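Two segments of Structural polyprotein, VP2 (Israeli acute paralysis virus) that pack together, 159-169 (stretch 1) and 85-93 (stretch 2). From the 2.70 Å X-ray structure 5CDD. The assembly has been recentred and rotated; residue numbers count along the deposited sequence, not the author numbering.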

# COMPACT_ATOMS: atom_id res chain seq x y z
N LEU C 159 7.00 19.18 62.51
CA LEU C 159 6.63 18.14 63.46
C LEU C 159 5.29 18.55 64.07
O LEU C 159 5.23 19.45 64.91
CB LEU C 159 7.68 18.00 64.56
CG LEU C 159 7.41 16.92 65.61
CD1 LEU C 159 7.28 15.56 64.95
CD2 LEU C 159 8.53 16.91 66.64
N PHE C 160 4.22 17.89 63.63
CA PHE C 160 2.87 18.19 64.10
C PHE C 160 2.30 17.14 65.04
O PHE C 160 2.59 15.95 64.93
CB PHE C 160 1.92 18.31 62.90
CG PHE C 160 2.28 19.39 61.93
CD1 PHE C 160 2.07 20.73 62.25
CD2 PHE C 160 2.78 19.07 60.67
CE1 PHE C 160 2.36 21.74 61.33
CE2 PHE C 160 3.07 20.07 59.75
CZ PHE C 160 2.86 21.41 60.08
N PRO C 161 1.47 17.58 66.01
CA PRO C 161 0.85 16.67 66.96
C PRO C 161 -0.52 16.26 66.40
O PRO C 161 -1.42 17.10 66.30
CB PRO C 161 0.70 17.52 68.23
CG PRO C 161 1.62 18.70 68.00
CD PRO C 161 1.46 18.96 66.54
N ILE C 162 -0.68 15.00 66.01
CA ILE C 162 -1.96 14.55 65.47
C ILE C 162 -3.01 14.54 66.56
O ILE C 162 -4.11 15.07 66.39
CB ILE C 162 -1.85 13.13 64.87
CG1 ILE C 162 -0.89 13.13 63.68
CG2 ILE C 162 -3.22 12.64 64.45
CD1 ILE C 162 -0.67 11.77 63.06
N THR C 163 -2.67 13.93 67.69
CA THR C 163 -3.56 13.84 68.84
C THR C 163 -2.92 14.56 70.02
O THR C 163 -1.71 14.78 70.03
CB THR C 163 -3.80 12.38 69.27
OG1 THR C 163 -2.58 11.83 69.78
CG2 THR C 163 -4.27 11.55 68.09
N PRO C 164 -3.73 14.94 71.02
CA PRO C 164 -3.18 15.63 72.19
C PRO C 164 -2.34 14.66 73.01
O PRO C 164 -2.61 13.46 73.02
CB PRO C 164 -4.44 16.08 72.93
CG PRO C 164 -5.40 14.97 72.64
CD PRO C 164 -5.18 14.75 71.15
N VAL C 165 -1.30 15.17 73.67
CA VAL C 165 -0.45 14.30 74.48
C VAL C 165 -1.22 13.88 75.73
O VAL C 165 -1.51 14.70 76.60
CB VAL C 165 0.84 15.02 74.90
CG1 VAL C 165 1.76 14.06 75.63
CG2 VAL C 165 1.54 15.59 73.68
N LEU C 166 -1.55 12.60 75.81
CA LEU C 166 -2.31 12.06 76.93
C LEU C 166 -1.44 11.51 78.06
O LEU C 166 -0.68 10.56 77.87
CB LEU C 166 -3.26 10.97 76.43
CG LEU C 166 -4.27 11.40 75.37
CD1 LEU C 166 -5.02 10.19 74.84
CD2 LEU C 166 -5.24 12.42 75.97
N GLY C 167 -1.56 12.12 79.24
CA GLY C 167 -0.81 11.66 80.39
C GLY C 167 -1.73 11.49 81.59
O GLY C 167 -2.92 11.80 81.48
N PRO C 168 -1.22 11.01 82.73
CA PRO C 168 -2.08 10.83 83.91
C PRO C 168 -2.47 12.16 84.51
O PRO C 168 -1.70 13.12 84.47
CB PRO C 168 -1.20 10.01 84.84
CG PRO C 168 0.18 10.54 84.55
CD PRO C 168 0.17 10.60 83.03
N LYS C 169 -3.69 12.23 85.05
CA LYS C 169 -4.17 13.46 85.67
C LYS C 169 -3.39 13.77 86.94
O LYS C 169 -3.24 12.92 87.81
CB LYS C 169 -5.66 13.35 86.00
CG LYS C 169 -6.57 13.52 84.80
CD LYS C 169 -8.05 13.51 85.20
CE LYS C 169 -8.95 13.66 83.98
NZ LYS C 169 -10.39 13.57 84.34
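Stretch 2 (85-93) PFVAGRMYL

Stretch 2 runs against the direction of stretch 1, so that its first residues meet the end of stretch 1 and its last residues meet the beginning. The two are joined by two short antiparallel ladders whose register differs by two residues, and the extra length of stretch 1 is taken up in the loop from Ile-162 to Val-165. Together they bury 761 Å², counting both sides.

Pro-85 leads in without touching stretch 1. Phe-86, with phi/psi of -105/-9, is not yet extended; its CB lies 4.3 Å from CD of Pro-168, a light apolar contact, while the end of its side chain leads away. From Val-87 onward the backbone is extended. Val-87, a t rotamer at -107/121, brings its CG1 to 3.5 Å from CG1 of Val-165, and its CA approaches O of Leu-166 at 3.5 Å in a CA-H...O contact. Gly-167 is its register partner, its CA 4.6 Å from CA of Val-87.

Ala-88 forms a single bridge with Leu-166, closed by two hydrogen bonds: Ala-88 N to Leu-166 O at 2.8 Å and Leu-166 N to Ala-88 O at 2.9 Å. The pairing stays a single bridge, with no continuing strand around it. CB of Ala-88 stands 4.4 Å from CB of Leu-166, a loose apolar contact.

Gly-89 follows, at a position its backbone reserves for glycine. At phi/psi 159/161 a CB would be jammed against the carbonyl O of Ala-88, so the backbone alone calls for glycine; that CB would also point toward stretch 1, 3.7 Å from CA of Val-165.

Arg-90 opens the strand, at -143/135, and faces the register shift. Its backbone stays anchored across the irregular loop by weak bonds: Arg-90 N to Thr-163 OG1 at 3.3 Å, with Arg-90 O receiving Ile-162 N at 3.1 Å and Thr-163 N at 3.4 Å. A threonine side chain thus stands in as acceptor where the regular ladder has lapsed. The end of the arginine leads away and is hydrogen-bonded elsewhere in the structure.

The second ladder pairs strand 90-93 with strand 159-161, their axes 4.6 Å apart at closest approach and their directions 151° apart. Met-91 faces Pro-161 in a non-hydrogen-bonded pair, CA to CA 4.3 Å, a position compatible with proline on this side, since the pair asks no N-H of Pro-161 toward stretch 2. CE of Met-91 reaches 3.5 Å from CG of Pro-161, and CB of Met-91 lies 4.3 Å from CD1 of Leu-159.

Tyr-92 pairs with Phe-160 through two hydrogen bonds, the first of them the shortest across the two stretches: its N lies 2.7 Å from Phe-160 O and its O 2.9 Å from Phe-160 N, both nearly straight. Its side chain shares a sheet face with that of Phe-160, and CB of Tyr-92 meets CD1 of Ile-162 at 3.8 Å. Leu-93 ends the stretch opposite Leu-159, on the face that also carries Met-91 and Pro-161; the two leucines share t,p rotamers and touch CD1 to CD1 at 4.1 Å.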

# COMPACT_ATOMS: atom_id res chain seq x y z
N PRO C 85 6.19 4.77 80.06
CA PRO C 85 4.99 3.95 79.87
C PRO C 85 3.64 4.59 80.18
O PRO C 85 2.60 3.99 79.92
CB PRO C 85 5.26 2.74 80.76
CG PRO C 85 6.75 2.64 80.77
CD PRO C 85 7.15 4.08 80.93
N PHE C 86 3.65 5.80 80.72
CA PHE C 86 2.40 6.46 81.09
C PHE C 86 1.94 7.59 80.17
O PHE C 86 0.82 8.09 80.32
CB PHE C 86 2.51 6.98 82.53
CG PHE C 86 2.98 5.94 83.50
CD1 PHE C 86 2.22 4.80 83.74
CD2 PHE C 86 4.21 6.06 84.14
CE1 PHE C 86 2.67 3.80 84.60
CE2 PHE C 86 4.67 5.07 85.01
CZ PHE C 86 3.90 3.93 85.24
N VAL C 87 2.78 7.99 79.23
CA VAL C 87 2.41 9.05 78.30
C VAL C 87 2.11 8.49 76.92
O VAL C 87 2.97 7.86 76.29
CB VAL C 87 3.52 10.10 78.17
CG1 VAL C 87 3.06 11.23 77.25
CG2 VAL C 87 3.87 10.65 79.54
N ALA C 88 0.89 8.72 76.44
CA ALA C 88 0.47 8.25 75.13
C ALA C 88 0.31 9.44 74.18
O ALA C 88 0.12 10.57 74.62
CB ALA C 88 -0.85 7.49 75.25
N GLY C 89 0.39 9.16 72.89
CA GLY C 89 0.25 10.22 71.90
C GLY C 89 0.87 9.83 70.57
O GLY C 89 1.68 8.91 70.51
N ARG C 90 0.48 10.53 69.51
CA ARG C 90 1.02 10.25 68.18
C ARG C 90 1.21 11.54 67.39
O ARG C 90 0.33 12.41 67.38
CB ARG C 90 0.09 9.30 67.42
CG ARG C 90 0.60 8.94 66.04
CD ARG C 90 -0.19 7.82 65.39
NE ARG C 90 -0.07 6.56 66.10
CZ ARG C 90 -0.21 5.37 65.53
NH1 ARG C 90 -0.48 5.28 64.23
NH2 ARG C 90 -0.10 4.26 66.25
N MET C 91 2.36 11.67 66.74
CA MET C 91 2.67 12.86 65.96
C MET C 91 2.95 12.53 64.50
O MET C 91 3.02 11.36 64.11
CB MET C 91 3.88 13.57 66.56
CG MET C 91 3.80 13.71 68.06
SD MET C 91 5.01 14.86 68.70
CE MET C 91 3.95 16.28 69.00
N TYR C 92 3.11 13.57 63.69
CA TYR C 92 3.38 13.39 62.27
C TYR C 92 4.53 14.28 61.80
O TYR C 92 4.49 15.50 61.97
CB TYR C 92 2.12 13.71 61.46
CG TYR C 92 2.17 13.25 60.02
CD1 TYR C 92 2.32 11.89 59.70
CD2 TYR C 92 2.05 14.16 58.96
CE1 TYR C 92 2.34 11.46 58.38
CE2 TYR C 92 2.08 13.73 57.63
CZ TYR C 92 2.22 12.38 57.35
OH TYR C 92 2.24 11.95 56.04
N LEU C 93 5.55 13.65 61.23
CA LEU C 93 6.70 14.38 60.72
C LEU C 93 6.59 14.44 59.20
O LEU C 93 6.72 13.42 58.52
CB LEU C 93 8.00 13.67 61.11
CG LEU C 93 9.31 14.35 60.70
CD1 LEU C 93 9.47 15.67 61.44
CD2 LEU C 93 10.48 13.42 61.00